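Local coordinates for protein glutathione transferase gst1-6 (Anopheles dirus, PDB 1V2A) that probably catalyses the conjugation of glutathione to halogenated and other electrophilic compounds, a detoxification reaction, working as a homodimer, at residues 20-25 with 74-79. Residues are numbered along the deposited sequence; the frame is centred on the assembly and turned at random.
Sequences KKLGIT and TYAKDD
Ile24 and Tyr75 make the closer of two apolar touches between 20-25 and 74-79, each a helix end and the loop after it, in the thioredoxin-like domain of the glutathione transferase fold. Ile24 CD1 lies 3.5 Å from Tyr75 CB and equally near the ring carbon CD2, meeting the ring obliquely; the two side chains cross at about a right angle. With CD1 anti to CA (chi2 178°), the isoleucine reaches the root of the tyrosine with its terminal methyl, while CG1 follows behind, 3.9 Å from Tyr75 CB. The second touch is looser: both methyls of Leu22 face the methyl of Ala76 from one side, with CD2 at 4.1 Å from Ala76 CB and CD1 at 4.2 Å. No hydrogen bond crosses between the segments, so the join rests on these apolar groups alone. Behind them, Thr74 CG2 sits 3.4 Å above the centre of one face of the Tyr75 ring, and the phenol OH is hydrogen-bonded to Asp56, which ties the ring's far end to strand 53-56. Gly23, with positive phi (68°), ends helix 13-22 in a Schellman motif and separates Leu22 from Ile24, both of which point toward 74-79. Met1 packs on both Ile24 and Tyr75. The contact thus joins the C-terminal ends of helices 13-22 and 64-75 near the surface, the backbone running on from them to strand 27-30 and helix 86-115, respectively.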
ATOM      1  N   LYS B  20     -13.064  -4.166 -17.752  1.00 31.54           N
ATOM      2  CA  LYS B  20     -13.432  -5.072 -18.833  1.00 32.50           C
ATOM      3  C   LYS B  20     -14.026  -6.364 -18.300  1.00 32.80           C
ATOM      4  O   LYS B  20     -15.003  -6.879 -18.835  1.00 30.86           O
ATOM      5  CB  LYS B  20     -12.207  -5.404 -19.691  1.00 34.87           C
ATOM      6  CG  LYS B  20     -11.505  -4.191 -20.286  1.00 39.43           C
ATOM      7  CD  LYS B  20     -10.452  -4.614 -21.310  1.00 41.61           C
ATOM      8  CE  LYS B  20      -9.660  -3.415 -21.806  1.00 43.68           C
ATOM      9  NZ  LYS B  20     -10.544  -2.330 -22.325  1.00 44.33           N
ATOM     10  N   LYS B  21     -13.422  -6.883 -17.241  1.00 32.12           N
ATOM     11  CA  LYS B  21     -13.876  -8.120 -16.629  1.00 32.35           C
ATOM     12  C   LYS B  21     -15.285  -8.044 -16.045  1.00 29.71           C
ATOM     13  O   LYS B  21     -15.978  -9.054 -16.004  1.00 30.32           O
ATOM     14  CB  LYS B  21     -12.902  -8.532 -15.517  1.00 34.42           C
ATOM     15  CG  LYS B  21     -12.061  -9.766 -15.807  1.00 33.35           C
ATOM     16  CD  LYS B  21     -12.889 -11.034 -15.745  1.00 35.71           C
ATOM     17  CE  LYS B  21     -12.003 -12.265 -15.770  1.00 35.04           C
ATOM     18  NZ  LYS B  21     -12.779 -13.530 -15.722  1.00 37.71           N
ATOM     19  N   LEU B  22     -15.697  -6.856 -15.595  1.00 27.76           N
ATOM     20  CA  LEU B  22     -17.007  -6.673 -14.966  1.00 28.59           C
ATOM     21  C   LEU B  22     -18.046  -5.896 -15.776  1.00 29.41           C
ATOM     22  O   LEU B  22     -19.133  -5.601 -15.266  1.00 30.58           O
ATOM     23  CB  LEU B  22     -16.843  -5.979 -13.610  1.00 26.68           C
ATOM     24  CG  LEU B  22     -15.903  -6.573 -12.558  1.00 27.47           C
ATOM     25  CD1 LEU B  22     -15.759  -5.584 -11.418  1.00 27.34           C
ATOM     26  CD2 LEU B  22     -16.437  -7.910 -12.051  1.00 28.40           C
ATOM     27  N   GLY B  23     -17.711  -5.543 -17.012  1.00 27.56           N
ATOM     28  CA  GLY B  23     -18.644  -4.815 -17.855  1.00 28.03           C
ATOM     29  C   GLY B  23     -18.959  -3.395 -17.423  1.00 31.71           C
ATOM     30  O   GLY B  23     -20.105  -2.947 -17.541  1.00 32.00           O
ATOM     31  N   ILE B  24     -17.955  -2.674 -16.934  1.00 32.26           N
ATOM     32  CA  ILE B  24     -18.166  -1.301 -16.492  1.00 35.46           C
ATOM     33  C   ILE B  24     -17.701  -0.319 -17.562  1.00 36.61           C
ATOM     34  O   ILE B  24     -16.603  -0.452 -18.111  1.00 33.30           O
ATOM     35  CB  ILE B  24     -17.382  -0.971 -15.181  1.00 36.86           C
ATOM     36  CG1 ILE B  24     -17.691  -1.994 -14.089  1.00 38.26           C
ATOM     37  CG2 ILE B  24     -17.783   0.404 -14.668  1.00 36.16           C
ATOM     38  CD1 ILE B  24     -16.910  -1.756 -12.809  1.00 37.31           C
ATOM     39  N   THR B  25     -18.536   0.672 -17.856  1.00 36.60           N
ATOM     40  CA  THR B  25     -18.167   1.667 -18.848  1.00 36.72           C
ATOM     41  C   THR B  25     -17.352   2.767 -18.190  1.00 35.67           C
ATOM     42  O   THR B  25     -17.809   3.431 -17.257  1.00 35.45           O
ATOM     43  CB  THR B  25     -19.396   2.314 -19.523  1.00 36.07           C
ATOM     44  OG1 THR B  25     -20.103   1.327 -20.283  1.00 34.42           O
ATOM     45  CG2 THR B  25     -18.953   3.440 -20.464  1.00 35.92           C
ATOM     46  N   THR B  74     -18.703  -1.958  -5.655  1.00 35.03           N
ATOM     47  CA  THR B  74     -19.824  -1.246  -6.254  1.00 33.46           C
ATOM     48  C   THR B  74     -20.483  -1.937  -7.455  1.00 35.82           C
ATOM     49  O   THR B  74     -21.713  -1.955  -7.562  1.00 34.74           O
ATOM     50  CB  THR B  74     -19.395   0.160  -6.712  1.00 31.72           C
ATOM     51  OG1 THR B  74     -18.817   0.871  -5.611  1.00 29.99           O
ATOM     52  CG2 THR B  74     -20.589   0.937  -7.222  1.00 30.67           C
ATOM     53  N   TYR B  75     -19.681  -2.510  -8.349  1.00 36.37           N
ATOM     54  CA  TYR B  75     -20.240  -3.124  -9.550  1.00 37.03           C
ATOM     55  C   TYR B  75     -20.121  -4.630  -9.757  1.00 38.66           C
ATOM     56  O   TYR B  75     -20.796  -5.183 -10.627  1.00 40.64           O
ATOM     57  CB  TYR B  75     -19.681  -2.397 -10.775  1.00 35.86           C
ATOM     58  CG  TYR B  75     -20.002  -0.925 -10.764  1.00 37.60           C
ATOM     59  CD1 TYR B  75     -21.319  -0.485 -10.861  1.00 38.15           C
ATOM     60  CD2 TYR B  75     -19.001   0.027 -10.601  1.00 37.25           C
ATOM     61  CE1 TYR B  75     -21.635   0.863 -10.791  1.00 39.82           C
ATOM     62  CE2 TYR B  75     -19.305   1.381 -10.531  1.00 40.26           C
ATOM     63  CZ  TYR B  75     -20.628   1.791 -10.624  1.00 39.88           C
ATOM     64  OH  TYR B  75     -20.949   3.125 -10.540  1.00 39.86           O
ATOM     65  N   ALA B  76     -19.284  -5.301  -8.977  1.00 41.53           N
ATOM     66  CA  ALA B  76     -19.128  -6.745  -9.137  1.00 42.92           C
ATOM     67  C   ALA B  76     -20.394  -7.508  -8.782  1.00 44.98           C
ATOM     68  O   ALA B  76     -20.918  -7.385  -7.677  1.00 48.04           O
ATOM     69  CB  ALA B  76     -17.976  -7.249  -8.288  1.00 43.15           C
ATOM     70  N   LYS B  77     -20.878  -8.297  -9.734  1.00 47.21           N
ATOM     71  CA  LYS B  77     -22.071  -9.112  -9.547  1.00 48.66           C
ATOM     72  C   LYS B  77     -21.706 -10.292  -8.648  1.00 48.75           C
ATOM     73  O   LYS B  77     -22.577 -11.005  -8.147  1.00 50.01           O
ATOM     74  CB  LYS B  77     -22.571  -9.611 -10.910  1.00 49.72           C
ATOM     75  CG  LYS B  77     -23.577 -10.755 -10.858  1.00 53.35           C
ATOM     76  CD  LYS B  77     -24.844 -10.368 -10.101  1.00 54.59           C
ATOM     77  CE  LYS B  77     -25.808 -11.542  -9.999  1.00 54.30           C
ATOM     78  NZ  LYS B  77     -25.187 -12.716  -9.326  1.00 55.02           N
ATOM     79  N   ASP B  78     -20.406 -10.483  -8.455  1.00 48.26           N
ATOM     80  CA  ASP B  78     -19.880 -11.561  -7.622  1.00 48.54           C
ATOM     81  C   ASP B  78     -18.834 -10.980  -6.682  1.00 46.94           C
ATOM     82  O   ASP B  78     -18.425  -9.827  -6.829  1.00 46.52           O
ATOM     83  CB  ASP B  78     -19.202 -12.638  -8.480  1.00 49.51           C
ATOM     84  CG  ASP B  78     -20.080 -13.136  -9.605  1.00 52.13           C
ATOM     85  OD1 ASP B  78     -20.495 -12.320 -10.459  1.00 55.26           O
ATOM     86  OD2 ASP B  78     -20.350 -14.354  -9.647  1.00 54.51           O
ATOM     87  N   ASP B  79     -18.396 -11.791  -5.727  1.00 44.48           N
ATOM     88  CA  ASP B  79     -17.372 -11.374  -4.784  1.00 44.73           C
ATOM     89  C   ASP B  79     -16.148 -12.282  -4.935  1.00 42.73           C
ATOM     90  O   ASP B  79     -15.284 -12.330  -4.063  1.00 45.38           O
ATOM     91  CB  ASP B  79     -17.913 -11.433  -3.355  1.00 45.52           C
ATOM     92  CG  ASP B  79     -18.803 -10.250  -3.019  1.00 48.02           C
ATOM     93  OD1 ASP B  79     -18.284  -9.114  -2.967  1.00 48.51           O
ATOM     94  OD2 ASP B  79     -20.021 -10.447  -2.811  1.00 48.07           O
TER